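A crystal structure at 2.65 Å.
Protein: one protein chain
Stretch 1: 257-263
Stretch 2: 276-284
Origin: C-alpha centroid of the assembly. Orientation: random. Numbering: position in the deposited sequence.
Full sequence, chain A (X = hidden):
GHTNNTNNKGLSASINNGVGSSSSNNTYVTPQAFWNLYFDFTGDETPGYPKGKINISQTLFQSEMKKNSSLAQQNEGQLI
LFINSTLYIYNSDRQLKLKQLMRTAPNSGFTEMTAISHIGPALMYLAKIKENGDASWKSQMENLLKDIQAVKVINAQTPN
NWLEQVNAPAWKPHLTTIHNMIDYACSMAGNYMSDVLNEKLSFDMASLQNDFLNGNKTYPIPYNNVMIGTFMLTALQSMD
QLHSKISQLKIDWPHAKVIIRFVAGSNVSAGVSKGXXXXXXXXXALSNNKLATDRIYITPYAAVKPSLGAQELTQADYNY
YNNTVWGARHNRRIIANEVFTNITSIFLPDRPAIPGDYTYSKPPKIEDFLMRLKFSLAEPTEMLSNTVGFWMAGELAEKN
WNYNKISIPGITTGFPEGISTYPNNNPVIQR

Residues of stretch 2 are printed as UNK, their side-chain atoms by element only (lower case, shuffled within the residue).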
ATOM      1  N   LYS A 257       0.336  -9.424  17.753  1.00 38.16           N
ATOM      2  CA  LYS A 257       0.703  -9.482  16.348  1.00 37.46           C
ATOM      3  C   LYS A 257      -0.446  -8.840  15.567  1.00 40.53           C
ATOM      4  O   LYS A 257      -1.505  -9.448  15.471  1.00 40.92           O
ATOM      5  CB  LYS A 257       0.957 -10.955  15.950  1.00 40.55           C
ATOM      6  CG  LYS A 257       2.110 -11.589  16.722  1.00 42.02           C
ATOM      7  CD  LYS A 257       2.140 -13.096  16.639  1.00 46.07           C
ATOM      8  CE  LYS A 257       3.451 -13.631  17.170  1.00 61.48           C
ATOM      9  NZ  LYS A 257       3.463 -15.113  17.227  1.00 73.03           N
ATOM     10  N   VAL A 258      -0.275  -7.581  15.086  1.00 35.27           N
ATOM     11  CA  VAL A 258      -1.352  -6.837  14.413  1.00 33.06           C
ATOM     12  C   VAL A 258      -1.160  -6.848  12.895  1.00 37.18           C
ATOM     13  O   VAL A 258      -0.090  -6.487  12.385  1.00 36.75           O
ATOM     14  CB  VAL A 258      -1.542  -5.396  14.967  1.00 34.20           C
ATOM     15  CG1 VAL A 258      -2.749  -4.718  14.352  1.00 31.72           C
ATOM     16  CG2 VAL A 258      -1.696  -5.419  16.485  1.00 34.97           C
ATOM     17  N   ILE A 259      -2.230  -7.284  12.187  1.00 32.89           N
ATOM     18  CA  ILE A 259      -2.338  -7.346  10.729  1.00 31.53           C
ATOM     19  C   ILE A 259      -3.495  -6.451  10.320  1.00 36.51           C
ATOM     20  O   ILE A 259      -4.624  -6.626  10.805  1.00 37.10           O
ATOM     21  CB  ILE A 259      -2.504  -8.803  10.203  1.00 33.62           C
ATOM     22  CG1 ILE A 259      -1.178  -9.584  10.325  1.00 33.71           C
ATOM     23  CG2 ILE A 259      -3.079  -8.836   8.758  1.00 30.61           C
ATOM     24  CD1 ILE A 259      -1.326 -11.053  10.167  1.00 34.54           C
ATOM     25  N   ILE A 260      -3.207  -5.491   9.431  1.00 31.68           N
ATOM     26  CA  ILE A 260      -4.208  -4.571   8.899  1.00 30.16           C
ATOM     27  C   ILE A 260      -4.353  -4.805   7.387  1.00 35.56           C
ATOM     28  O   ILE A 260      -3.417  -4.571   6.625  1.00 35.50           O
ATOM     29  CB  ILE A 260      -3.901  -3.090   9.246  1.00 31.20           C
ATOM     30  CG1 ILE A 260      -3.887  -2.876  10.793  1.00 31.03           C
ATOM     31  CG2 ILE A 260      -4.897  -2.160   8.538  1.00 29.93           C
ATOM     32  CD1 ILE A 260      -3.320  -1.587  11.296  1.00 33.95           C
ATOM     33  N   ARG A 261      -5.529  -5.296   6.984  1.00 33.38           N
ATOM     34  CA  ARG A 261      -5.981  -5.530   5.605  1.00 33.62           C
ATOM     35  C   ARG A 261      -7.426  -5.002   5.559  1.00 36.74           C
ATOM     36  O   ARG A 261      -8.361  -5.673   5.139  1.00 36.62           O
ATOM     37  CB  ARG A 261      -5.846  -7.019   5.222  1.00 34.72           C
ATOM     38  CG  ARG A 261      -6.074  -7.304   3.743  1.00 41.95           C
ATOM     39  CD  ARG A 261      -6.988  -8.502   3.606  1.00 45.17           C
ATOM     40  NE  ARG A 261      -7.330  -8.811   2.220  1.00 49.52           N
ATOM     41  CZ  ARG A 261      -8.416  -8.366   1.603  1.00 59.56           C
ATOM     42  NH1 ARG A 261      -9.267  -7.573   2.235  1.00 41.86           N
ATOM     43  NH2 ARG A 261      -8.659  -8.710   0.346  1.00 54.62           N
ATOM     44  N   PHE A 262      -7.590  -3.786   6.081  1.00 33.53           N
ATOM     45  CA  PHE A 262      -8.858  -3.090   6.214  1.00 33.48           C
ATOM     46  C   PHE A 262      -9.226  -2.322   4.938  1.00 38.22           C
ATOM     47  O   PHE A 262      -8.437  -1.513   4.429  1.00 37.45           O
ATOM     48  CB  PHE A 262      -8.779  -2.142   7.401  1.00 35.01           C
ATOM     49  CG  PHE A 262     -10.069  -1.437   7.716  1.00 37.07           C
ATOM     50  CD1 PHE A 262     -11.006  -2.015   8.568  1.00 40.28           C
ATOM     51  CD2 PHE A 262     -10.325  -0.166   7.211  1.00 39.25           C
ATOM     52  CE1 PHE A 262     -12.167  -1.336   8.902  1.00 41.00           C
ATOM     53  CE2 PHE A 262     -11.509   0.498   7.516  1.00 41.83           C
ATOM     54  CZ  PHE A 262     -12.407  -0.080   8.374  1.00 40.40           C
ATOM     55  N   VAL A 263     -10.455  -2.570   4.449  1.00 34.48           N
ATOM     56  CA  VAL A 263     -10.997  -1.987   3.229  1.00 33.16           C
ATOM     57  C   VAL A 263     -12.237  -1.152   3.567  1.00 40.45           C
ATOM     58  O   VAL A 263     -13.247  -1.687   4.056  1.00 40.51           O
ATOM     59  CB  VAL A 263     -11.322  -3.039   2.127  1.00 34.62           C
ATOM     60  CG1 VAL A 263     -11.460  -2.369   0.759  1.00 33.46           C
ATOM     61  CG2 VAL A 263     -10.292  -4.166   2.090  1.00 33.69           C
ATOM     62  N   UNK A 276      -2.082   7.050   6.701  1.00 28.85           N
ATOM     63  CA  UNK A 276      -3.390   7.185   6.063  1.00 28.32           C
ATOM     64  C   UNK A 276      -4.420   6.164   6.597  1.00 32.76           C
ATOM     65  O   UNK A 276      -5.456   5.951   5.942  1.00 31.70           O
ATOM     66  o   UNK A 276      -2.338   8.002   4.061  1.00 41.55           O
ATOM     67  c   UNK A 276      -3.245   7.032   4.556  1.00 31.27           C
ATOM     68  N   UNK A 277      -4.140   5.549   7.787  1.00 28.85           N
ATOM     69  CA  UNK A 277      -5.007   4.585   8.451  1.00 28.88           C
ATOM     70  C   UNK A 277      -5.025   4.844   9.956  1.00 36.92           C
ATOM     71  O   UNK A 277      -4.080   4.497  10.679  1.00 36.46           O
ATOM     72  o   UNK A 277      -6.451   2.166   9.392  1.00 32.74           O
ATOM     73  c   UNK A 277      -4.610   3.124   8.148  1.00 26.17           C
ATOM     74  c   UNK A 277      -5.754   2.150   8.370  1.00 36.72           C
ATOM     75  n   UNK A 277      -6.040   1.333   7.390  1.00 21.10           N
ATOM     76  N   UNK A 278      -6.151   5.399  10.437  1.00 35.80           N
ATOM     77  CA  UNK A 278      -6.332   5.751  11.839  1.00 36.29           C
ATOM     78  C   UNK A 278      -6.417   4.537  12.742  1.00 38.17           C
ATOM     79  O   UNK A 278      -6.400   4.700  13.971  1.00 38.57           O
ATOM     80  c   UNK A 278      -7.559   6.654  12.017  1.00 36.44           C
ATOM     81  c   UNK A 278      -8.841   6.052  11.532  1.00 38.51           C
ATOM     82  c   UNK A 278      -9.685   5.124  12.241  1.00 39.35           C
ATOM     83  n   UNK A 278     -10.580   5.505  10.222  1.00 41.68           N
ATOM     84  c   UNK A 278     -10.644   3.660  13.901  1.00 43.08           C
ATOM     85  c   UNK A 278      -9.631   4.528  13.522  1.00 41.18           C
ATOM     86  c   UNK A 278     -11.700   3.354  13.029  1.00 43.93           C
ATOM     87  c   UNK A 278      -9.437   6.269  10.331  1.00 41.40           C
ATOM     88  c   UNK A 278     -11.781   3.913  11.760  1.00 43.68           C
ATOM     89  c   UNK A 278     -10.772   4.816  11.391  1.00 43.66           C
ATOM     90  N   UNK A 279      -6.474   3.312  12.160  1.00 33.24           N
ATOM     91  CA  UNK A 279      -6.488   2.087  12.983  1.00 32.13           C
ATOM     92  C   UNK A 279      -5.165   1.928  13.696  1.00 35.52           C
ATOM     93  O   UNK A 279      -5.124   1.353  14.775  1.00 35.87           O
ATOM     94  c   UNK A 279      -6.789   0.817  12.175  1.00 31.00           C
ATOM     95  c   UNK A 279      -8.200   0.610  11.669  1.00 32.92           C
ATOM     96  c   UNK A 279      -8.250  -0.573  10.770  1.00 31.36           C
ATOM     97  c   UNK A 279      -9.188   0.437  12.802  1.00 34.44           C
ATOM     98  N   UNK A 280      -4.080   2.441  13.085  1.00 32.18           N
ATOM     99  CA  UNK A 280      -2.728   2.349  13.622  1.00 31.85           C
ATOM    100  C   UNK A 280      -2.655   3.146  14.951  1.00 36.04           C
ATOM    101  O   UNK A 280      -2.445   2.486  15.984  1.00 36.21           O
ATOM    102  c   UNK A 280      -1.644   2.740  12.589  1.00 34.35           C
ATOM    103  c   UNK A 280      -0.246   2.653  13.206  1.00 33.71           C
ATOM    104  c   UNK A 280      -1.746   1.859  11.350  1.00 33.61           C
ATOM    105  N   UNK A 281      -2.905   4.485  15.013  1.00 32.27           N
ATOM    106  CA  UNK A 281      -2.899   5.154  16.330  1.00 32.80           C
ATOM    107  C   UNK A 281      -3.990   4.612  17.280  1.00 39.88           C
ATOM    108  O   UNK A 281      -3.748   4.540  18.481  1.00 40.71           O
ATOM    109  c   UNK A 281      -3.157   6.622  15.985  1.00 34.07           C
ATOM    110  c   UNK A 281      -3.840   6.602  14.651  1.00 37.84           C
ATOM    111  c   UNK A 281      -3.195   5.450  13.930  1.00 33.39           C
ATOM    112  N   UNK A 282      -5.171   4.212  16.751  1.00 37.94           N
ATOM    113  CA  UNK A 282      -6.267   3.645  17.550  1.00 38.28           C
ATOM    114  C   UNK A 282      -5.793   2.374  18.318  1.00 44.05           C
ATOM    115  O   UNK A 282      -5.993   2.284  19.541  1.00 42.78           O
ATOM    116  c   UNK A 282      -7.495   3.347  16.665  1.00 39.53           C
ATOM    117  c   UNK A 282      -9.186   3.109  18.526  1.00 46.18           C
ATOM    118  c   UNK A 282     -10.646   1.212  18.672  1.00 46.17           C
ATOM    119  c   UNK A 282      -8.609   2.606  17.361  1.00 42.13           C
ATOM    120  c   UNK A 282     -10.110   0.713  17.505  1.00 47.37           C
ATOM    121  c   UNK A 282     -10.189   2.400  19.190  1.00 47.09           C
ATOM    122  c   UNK A 282      -9.082   1.403  16.858  1.00 44.31           C
ATOM    123  N   UNK A 283      -5.118   1.442  17.622  1.00 42.31           N
ATOM    124  CA  UNK A 283      -4.580   0.232  18.246  1.00 44.55           C
ATOM    125  C   UNK A 283      -3.512   0.611  19.310  1.00 50.11           C
ATOM    126  O   UNK A 283      -3.507   0.017  20.396  1.00 51.21           O
ATOM    127  c   UNK A 283      -5.211  -1.403  16.480  1.00 48.90           C
ATOM    128  c   UNK A 283      -3.193  -1.855  17.803  1.00 49.80           C
ATOM    129  c   UNK A 283      -4.051  -0.766  17.186  1.00 49.04           C
ATOM    130  N   UNK A 284      -2.654   1.618  19.021  1.00 46.15           N
ATOM    131  CA  UNK A 284      -1.635   2.096  19.965  1.00 46.00           C
ATOM    132  C   UNK A 284      -2.302   2.610  21.235  1.00 49.53           C
ATOM    133  O   UNK A 284      -1.811   2.328  22.326  1.00 51.02           O
ATOM    134  n   UNK A 284       1.829   4.556  18.656  1.00 93.68           N
ATOM    135  o   UNK A 284       0.760   4.422  16.677  1.00 85.75           O
ATOM    136  c   UNK A 284      -0.775   3.197  19.350  1.00 47.16           C
ATOM    137  c   UNK A 284       0.985   3.961  17.808  1.00 95.59           C
ATOM    138  c   UNK A 284       0.260   2.740  18.326  1.00 70.06           C
TER

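Position 276 carries two side-chain atoms, one carbon followed by one oxygen, and neither reaches stretch 1. A single carbon ending in oxygen, with no further branch, is a serine hydroxymethyl group. Ser276 takes no part in the contact.

Position 277 has two carbons, the second bearing one oxygen and one nitrogen, a short carboxamide; the side-chain nitrogen of 277 lies 3.9 Å from Ile260 CG2, a packing distance. The residue is asparagine. The density alone would not separate O from N at 2.65 Å, but the hydrogen bonding supports the assignment: the backbone N of position 279 lies 3.0 Å from Asn277 OD1, with an N-H...acceptor angle of 153°, so this atom accepts and caps the turn that leads into the helix. Asn277 ND2 is hydrogen-bonded elsewhere in the structure.

Position 278 shows one carbon leading to fused five- and six-membered rings of eight carbons and one nitrogen, the indole of tryptophan. The CA-to-CB bond of Trp278 points sideways; the end of the side chain comes nearer, but Trp278 CZ2 stops 5.3 Å from Phe262 CZ.

Position 279 has four carbons, forked at the second, and one terminal methyl carbon of 279 lies 3.7 Å from Phe262 CG. The fork one bond beyond CB distinguishes leucine from a side chain branched at CB itself. Leu279 CD1 sits 4.0 Å from the centroid of the Phe262 ring and 28° off the ring normal, a CH-pi contact over the face.

Position 280 has three carbons, two of them attached to CB, and one of these outer carbons of 280 lies 3.8 Å from Ile260 CD1. This is valine, and the atom is CG2. The CA-to-CB bond of Val280 points sideways.

Position 281 has three carbons that close a ring onto the backbone nitrogen, which defines proline. Pro281 CD is 7.5 Å from Ile260 CD1. The ring nitrogen has no hydrogen to donate.

Position 282 has one carbon followed by a six-carbon ring without a hetero atom or hydroxyl, hence phenylalanine. It is buried, but Phe282 CB remains 8.4 Å from Ile260 CD1.

Position 283 again has a CB carrying two carbons, one of which lies 4.1 Å from Val258 CG2. It is valine, and the atom is CG1. Val283 CA is 8.7 Å from Val258 CA.

Position 284 has three carbons in a row, the third bearing one oxygen and one nitrogen: glutamine, one methylene longer than Asn277. Gln284 is poorly ordered and out of reach.

The contact joins a strand and a helix whose axes approach to 10.8 Å, with N-to-C directions 152° apart, close to antiparallel. Accordingly Val258 pairs with Val283, while Ile260 CA lies 8.1 Å from Leu279 CA. Strand alternation sends the CA-to-CB bonds of Val258, Ile260 and Phe262 toward the helix side, and those of Leu279 and Val283, one helical turn apart, point toward the strand. No hydrogen bond crosses; 312 Å² is buried, mainly through apolar packing, while the Asn277 cap holds the turn beside Ile260.

Stretch 2 276-284: SNWLVPFVQ
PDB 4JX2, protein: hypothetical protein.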